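Local coordinates for protein putative oxidoreductase molybdopterin-binding subunit (Sulfolobus tokodaii, PDB 4ZOH) that probably serves as the large catalytic subunit of a xanthine dehydrogenase/aldehyde oxidase-type molybdenum hydroxylase, holding the molybdenum-bearing pterin cytosine dinucleotide, at residues H571-K576 with P680-A685; V583-Y588 with E646-I651. One frame throughout, in Å; residues are numbered along the deposited sequence.

Contact 1 (H571-K576 with P680-A685)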
loop_
_atom_site.group_PDB
_atom_site.type_symbol
_atom_site.label_atom_id
_atom_site.label_comp_id
_atom_site.label_asym_id
_atom_site.label_seq_id
_atom_site.Cartn_x
_atom_site.Cartn_y
_atom_site.Cartn_z
ATOM N N HIS A 571 10.171 -16.049 42.970
ATOM C CA HIS A 571 11.246 -15.463 42.238
ATOM C C HIS A 571 12.187 -15.026 43.314
ATOM O O HIS A 571 11.761 -14.800 44.437
ATOM C CB HIS A 571 10.804 -14.237 41.362
ATOM C CG HIS A 571 10.009 -14.629 40.135
ATOM N ND1 HIS A 571 10.040 -13.897 38.954
ATOM C CD2 HIS A 571 9.162 -15.671 39.907
ATOM C CE1 HIS A 571 9.317 -14.534 38.041
ATOM N NE2 HIS A 571 8.723 -15.576 38.600
ATOM N N LEU A 572 13.474 -14.914 42.953
ATOM C CA LEU A 572 14.536 -14.681 43.884
ATOM C C LEU A 572 15.610 -13.872 43.205
ATOM O O LEU A 572 15.874 -14.083 42.038
ATOM C CB LEU A 572 15.128 -16.047 44.271
ATOM C CG LEU A 572 14.208 -17.049 44.898
ATOM C CD1 LEU A 572 13.924 -18.105 43.895
ATOM C CD2 LEU A 572 14.949 -17.722 46.053
ATOM N N ALA A 573 16.198 -12.935 43.917
ATOM C CA ALA A 573 17.275 -12.154 43.359
ATOM C C ALA A 573 18.393 -12.002 44.374
ATOM O O ALA A 573 18.131 -12.036 45.567
ATOM C CB ALA A 573 16.785 -10.795 42.951
ATOM N N LEU A 574 19.610 -11.786 43.883
ATOM C CA LEU A 574 20.783 -11.544 44.707
ATOM C C LEU A 574 21.312 -10.271 44.188
ATOM O O LEU A 574 21.579 -10.159 42.976
ATOM C CB LEU A 574 21.874 -12.673 44.517
ATOM C CG LEU A 574 23.207 -12.538 45.341
ATOM C CD1 LEU A 574 22.972 -12.957 46.773
ATOM C CD2 LEU A 574 24.329 -13.444 44.780
ATOM N N VAL A 575 21.528 -9.315 45.060
ATOM C CA VAL A 575 21.961 -7.994 44.561
ATOM C C VAL A 575 23.114 -7.523 45.382
ATOM O O VAL A 575 23.308 -8.045 46.471
ATOM C CB VAL A 575 20.826 -6.911 44.703
ATOM C CG1 VAL A 575 19.522 -7.322 43.996
ATOM C CG2 VAL A 575 20.529 -6.535 46.164
ATOM N N LYS A 576 23.755 -6.447 44.934
ATOM C CA LYS A 576 24.792 -5.731 45.653
ATOM C C LYS A 576 24.552 -4.247 45.464
ATOM O O LYS A 576 24.030 -3.844 44.433
ATOM C CB LYS A 576 26.175 -6.067 45.068
ATOM C CG LYS A 576 26.736 -7.415 45.526
ATOM C CD LYS A 576 28.258 -7.370 45.454
ATOM C CE LYS A 576 28.861 -6.581 46.626
ATOM N NZ LYS A 576 28.939 -7.370 47.912
ATOM N N PRO A 680 8.654 -6.513 43.558
ATOM C CA PRO A 680 8.934 -6.710 44.998
ATOM C C PRO A 680 10.152 -7.696 45.250
ATOM O O PRO A 680 10.786 -7.606 46.302
ATOM C CB PRO A 680 7.689 -7.472 45.480
ATOM C CG PRO A 680 7.178 -8.194 44.296
ATOM C CD PRO A 680 7.396 -7.191 43.137
ATOM N N THR A 681 10.396 -8.654 44.339
ATOM C CA THR A 681 11.625 -9.504 44.481
ATOM C C THR A 681 12.844 -8.639 44.654
ATOM O O THR A 681 13.603 -8.783 45.641
ATOM C CB THR A 681 11.845 -10.459 43.305
ATOM O OG1 THR A 681 10.718 -11.323 43.250
ATOM C CG2 THR A 681 13.108 -11.419 43.589
ATOM N N ILE A 682 12.967 -7.676 43.758
ATOM C CA ILE A 682 14.144 -6.790 43.702
ATOM C C ILE A 682 14.167 -5.804 44.886
ATOM O O ILE A 682 15.238 -5.538 45.485
ATOM C CB ILE A 682 14.272 -6.053 42.332
ATOM C CG1 ILE A 682 14.589 -7.040 41.151
ATOM C CG2 ILE A 682 15.272 -4.932 42.475
ATOM C CD1 ILE A 682 15.916 -7.738 41.321
ATOM N N ILE A 683 12.997 -5.207 45.177
ATOM C CA ILE A 683 12.914 -4.333 46.327
ATOM C C ILE A 683 13.235 -5.136 47.645
ATOM O O ILE A 683 13.931 -4.611 48.495
ATOM C CB ILE A 683 11.553 -3.566 46.461
ATOM C CG1 ILE A 683 11.295 -2.649 45.225
ATOM C CG2 ILE A 683 11.637 -2.742 47.785
ATOM C CD1 ILE A 683 12.315 -1.480 45.122
ATOM N N ASN A 684 12.712 -6.341 47.796
ATOM C CA ASN A 684 13.009 -7.113 49.018
ATOM C C ASN A 684 14.517 -7.342 49.154
ATOM O O ASN A 684 15.098 -7.074 50.228
ATOM C CB ASN A 684 12.211 -8.410 49.056
ATOM C CG ASN A 684 10.740 -8.162 49.355
ATOM O OD1 ASN A 684 10.383 -7.009 49.582
ATOM N ND2 ASN A 684 9.864 -9.228 49.329
ATOM N N ALA A 685 15.147 -7.711 48.027
ATOM C CA ALA A 685 16.612 -7.858 47.938
ATOM C C ALA A 685 17.327 -6.628 48.378
ATOM O O ALA A 685 18.207 -6.749 49.268
ATOM C CB ALA A 685 17.099 -8.319 46.573
#

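Contact 2 (V583-Y588 with E646-I651)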
loop_
_atom_site.group_PDB
_atom_site.type_symbol
_atom_site.label_atom_id
_atom_site.label_comp_id
_atom_site.label_asym_id
_atom_site.label_seq_id
_atom_site.Cartn_x
_atom_site.Cartn_y
_atom_site.Cartn_z
ATOM N N VAL A 583 22.648 -0.180 42.403
ATOM C CA VAL A 583 22.273 -1.534 42.623
ATOM C C VAL A 583 22.707 -2.409 41.459
ATOM O O VAL A 583 22.418 -2.082 40.344
ATOM C CB VAL A 583 20.745 -1.618 42.788
ATOM C CG1 VAL A 583 20.244 -3.067 42.898
ATOM C CG2 VAL A 583 20.312 -0.884 44.061
ATOM N N PHE A 584 23.307 -3.566 41.719
ATOM C CA PHE A 584 23.688 -4.514 40.660
ATOM C C PHE A 584 22.973 -5.765 40.979
ATOM O O PHE A 584 23.094 -6.226 42.108
ATOM C CB PHE A 584 25.220 -4.792 40.693
ATOM C CG PHE A 584 26.023 -3.563 40.448
ATOM C CD1 PHE A 584 26.369 -3.196 39.133
ATOM C CD2 PHE A 584 26.318 -2.688 41.502
ATOM C CE1 PHE A 584 27.062 -2.011 38.889
ATOM C CE2 PHE A 584 26.999 -1.507 41.270
ATOM C CZ PHE A 584 27.393 -1.170 39.958
ATOM N N VAL A 585 22.261 -6.346 40.010
ATOM C CA VAL A 585 21.598 -7.627 40.226
ATOM C C VAL A 585 22.484 -8.746 39.673
ATOM O O VAL A 585 22.608 -8.876 38.461
ATOM C CB VAL A 585 20.220 -7.667 39.541
ATOM C CG1 VAL A 585 19.496 -9.000 39.792
ATOM C CG2 VAL A 585 19.401 -6.424 39.936
ATOM N N LYS A 586 22.986 -9.613 40.550
ATOM C CA LYS A 586 23.900 -10.725 40.179
ATOM C C LYS A 586 23.237 -11.893 39.595
ATOM O O LYS A 586 23.739 -12.515 38.610
ATOM C CB LYS A 586 24.615 -11.222 41.430
ATOM C CG LYS A 586 25.567 -10.188 42.003
ATOM C CD LYS A 586 26.375 -9.471 40.916
ATOM C CE LYS A 586 27.014 -8.233 41.467
ATOM N NZ LYS A 586 26.089 -7.761 42.536
ATOM N N LYS A 587 22.127 -12.269 40.231
ATOM C CA LYS A 587 21.358 -13.410 39.808
ATOM C C LYS A 587 19.912 -13.201 40.078
ATOM O O LYS A 587 19.545 -12.550 41.050
ATOM C CB LYS A 587 21.749 -14.675 40.574
ATOM C CG LYS A 587 23.077 -15.317 40.153
ATOM C CD LYS A 587 23.222 -16.777 40.590
ATOM C CE LYS A 587 24.666 -17.234 40.889
ATOM N NZ LYS A 587 25.749 -16.212 40.713
ATOM N N TYR A 588 19.101 -13.823 39.240
ATOM C CA TYR A 588 17.690 -13.785 39.400
ATOM C C TYR A 588 17.243 -15.170 39.050
ATOM O O TYR A 588 17.607 -15.678 38.001
ATOM C CB TYR A 588 17.088 -12.713 38.434
ATOM C CG TYR A 588 15.607 -12.397 38.713
ATOM C CD1 TYR A 588 15.196 -11.196 39.385
ATOM C CD2 TYR A 588 14.638 -13.308 38.316
ATOM C CE1 TYR A 588 13.813 -10.951 39.623
ATOM C CE2 TYR A 588 13.297 -13.075 38.566
ATOM C CZ TYR A 588 12.891 -11.900 39.190
ATOM O OH TYR A 588 11.528 -11.838 39.374
ATOM N N GLU A 646 22.145 -2.835 32.248
ATOM C CA GLU A 646 21.443 -2.855 33.526
ATOM C C GLU A 646 20.662 -4.150 33.829
ATOM O O GLU A 646 19.784 -4.128 34.624
ATOM C CB GLU A 646 20.570 -1.603 33.677
ATOM C CG GLU A 646 21.383 -0.334 33.867
ATOM C CD GLU A 646 21.961 0.190 32.554
ATOM O OE1 GLU A 646 21.241 0.144 31.507
ATOM O OE2 GLU A 646 23.133 0.630 32.555
ATOM N N ILE A 647 20.950 -5.267 33.197
ATOM C CA ILE A 647 20.150 -6.422 33.435
ATOM C C ILE A 647 20.885 -7.338 34.398
ATOM O O ILE A 647 22.106 -7.253 34.508
ATOM C CB ILE A 647 19.722 -7.154 32.109
ATOM C CG1 ILE A 647 20.926 -7.870 31.472
ATOM C CG2 ILE A 647 18.929 -6.174 31.220
ATOM C CD1 ILE A 647 20.701 -8.766 30.229
ATOM N N PRO A 648 20.157 -8.256 35.069
ATOM C CA PRO A 648 20.855 -9.247 35.839
ATOM C C PRO A 648 21.858 -10.002 34.943
ATOM O O PRO A 648 21.566 -10.354 33.804
ATOM C CB PRO A 648 19.733 -10.187 36.321
ATOM C CG PRO A 648 18.447 -9.419 36.114
ATOM C CD PRO A 648 18.735 -8.612 34.880
ATOM N N GLU A 649 23.048 -10.213 35.451
ATOM C CA GLU A 649 24.050 -10.999 34.731
ATOM C C GLU A 649 23.503 -12.314 34.207
ATOM O O GLU A 649 23.824 -12.728 33.113
ATOM C CB GLU A 649 25.207 -11.236 35.681
ATOM C CG GLU A 649 25.641 -9.950 36.369
ATOM C CD GLU A 649 26.911 -10.098 37.168
ATOM O OE1 GLU A 649 27.215 -9.129 37.914
ATOM O OE2 GLU A 649 27.595 -11.158 37.050
ATOM N N LYS A 650 22.612 -12.946 34.969
ATOM C CA LYS A 650 21.926 -14.111 34.513
ATOM C C LYS A 650 20.520 -14.187 35.105
ATOM O O LYS A 650 20.321 -13.858 36.283
ATOM C CB LYS A 650 22.748 -15.345 34.933
ATOM C CG LYS A 650 22.205 -16.659 34.454
ATOM C CD LYS A 650 22.016 -16.780 32.954
ATOM C CE LYS A 650 21.917 -18.267 32.612
ATOM N NZ LYS A 650 20.898 -18.409 31.558
ATOM N N ILE A 651 19.565 -14.641 34.296
ATOM C CA ILE A 651 18.236 -14.895 34.776
ATOM C C ILE A 651 17.974 -16.328 34.423
ATOM O O ILE A 651 17.973 -16.686 33.235
ATOM C CB ILE A 651 17.188 -14.022 34.010
ATOM C CG1 ILE A 651 17.412 -12.532 34.273
ATOM C CG2 ILE A 651 15.770 -14.425 34.396
ATOM C CD1 ILE A 651 16.463 -11.604 33.527
#

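Contact 1 (H571-K576 with P680-A685)
Helix 673-688 lies against one face of a four-stranded mixed sheet in the molybdopterin-binding region, and here it rests on strand 568-577 through Ala573, Val575 and Thr681. The methyl of Thr681 bears on the strand: CG2 lies 3.5 Å from Ala573 N and also touches Ala573 CB. Because CG2 stands anti to Thr681's own backbone N, with OG1 beside that N (chi1 -61°), the same side chain offers its methyl to the strand while OG1 lies 3.5 Å from His571 CB. That hydroxyl is engaged in hydrogen bonds with Ser409, on the neighbouring strand 405-412, and with the carbonyl of Ala677 one turn back, so a buried polar atom is provided for. A valine in its place has no hydroxyl, and would probably leave Ser409 OG and the Ala677 carbonyl without this partner in a buried interface. This is alpha/beta packing: the strand's alternate residues, His571, Ala573 and Val575, face the helix, whose local axis passes 7.5 Å from that of the strand at 39°. Small residues suit such an approach. Ala573 CB meets the tip of Ile682, CD1, at 3.6 Å, a reach that the longer isoleucine makes from the flank of the helix. One turn on from Thr681, Ala685 sets its methyl against both branches of Val575, with CG1 at 3.7 Å from Ala685 CB. The imidazole of His571 leads off from the helix, where ND1 is hydrogen-bonded to Tyr588 OH and NE2 to Asp592.

Contact 2 (V583-Y588 with E646-I651)
Pro648 and Val585 lie flank to flank where the loop leading into strand 651-655 comes alongside strand 583-593. Compact and stiff, the proline ring wedges its CB edge into the notch between Val585 CG1 and Tyr588 CB, two strand residues that face the same way. Val585 CG1, set opposite its backbone N (chi1 -179°), is the bump on one side of this notch, 3.7 Å from Pro648 CB and almost as near to CG. Met615 of helix 600-619 packs on both Val585 and Pro648. The Val585 carbonyl oxygen is met twice: by Pro648 CA at 3.2 Å in a CA-H...O contact, and by Glu649 N in a weak hydrogen bond. Near the start of strand 583-593, Lys586 and Lys587 both face Leu574 on strand 568-577, a classic beta bulge, after which Tyr588 returns to the face that carries Val585 and Ile651. There the edge strand joins in parallel register: Tyr588 N donates to Lys650 O at 3.2 Å, a bond bent at the hydrogen (137°), and Ile651 CA nears Tyr588 O. Ile651 CG1 lies beside Tyr588 CB at 4.2 Å, giving the start of the tyrosine side chain an apolar shoulder. Toward solvent, Glu649 runs extended beyond CG and alongside Lys586, its OE1 in a close, somewhat doubtful approach to the aliphatic CD. Lys586 NZ stays 4.9 Å from Glu649 OE1, so the charges do not pair, and turns to the Phe584 carbonyl in a weak bond. The carbonyl oxygens of Pro648 and Ile651 accept hydrogen bonds from a basic and a polar side chain, respectively, of another protein chain.

Both contacts hold the same four-stranded sheet, in which strands 568-577 and 583-593 are antiparallel neighbours, and contact 2 is nested within the chain loop that contact 1 closes. Contact 1 is wholly buried and joins the sheet's face to a helix, so small and branched apolar groups dominate it. Contact 2 adds an edge strand, relies on backbone bonds, and passes from a buried apolar side to charged residues nearer solvent and a partner chain. The two meet directly, through the side chains of His571 and Tyr588 and through the strand backbones, where Lys576 O and Phe584 N pair at 2.8 Å in a probable hydrogen bond.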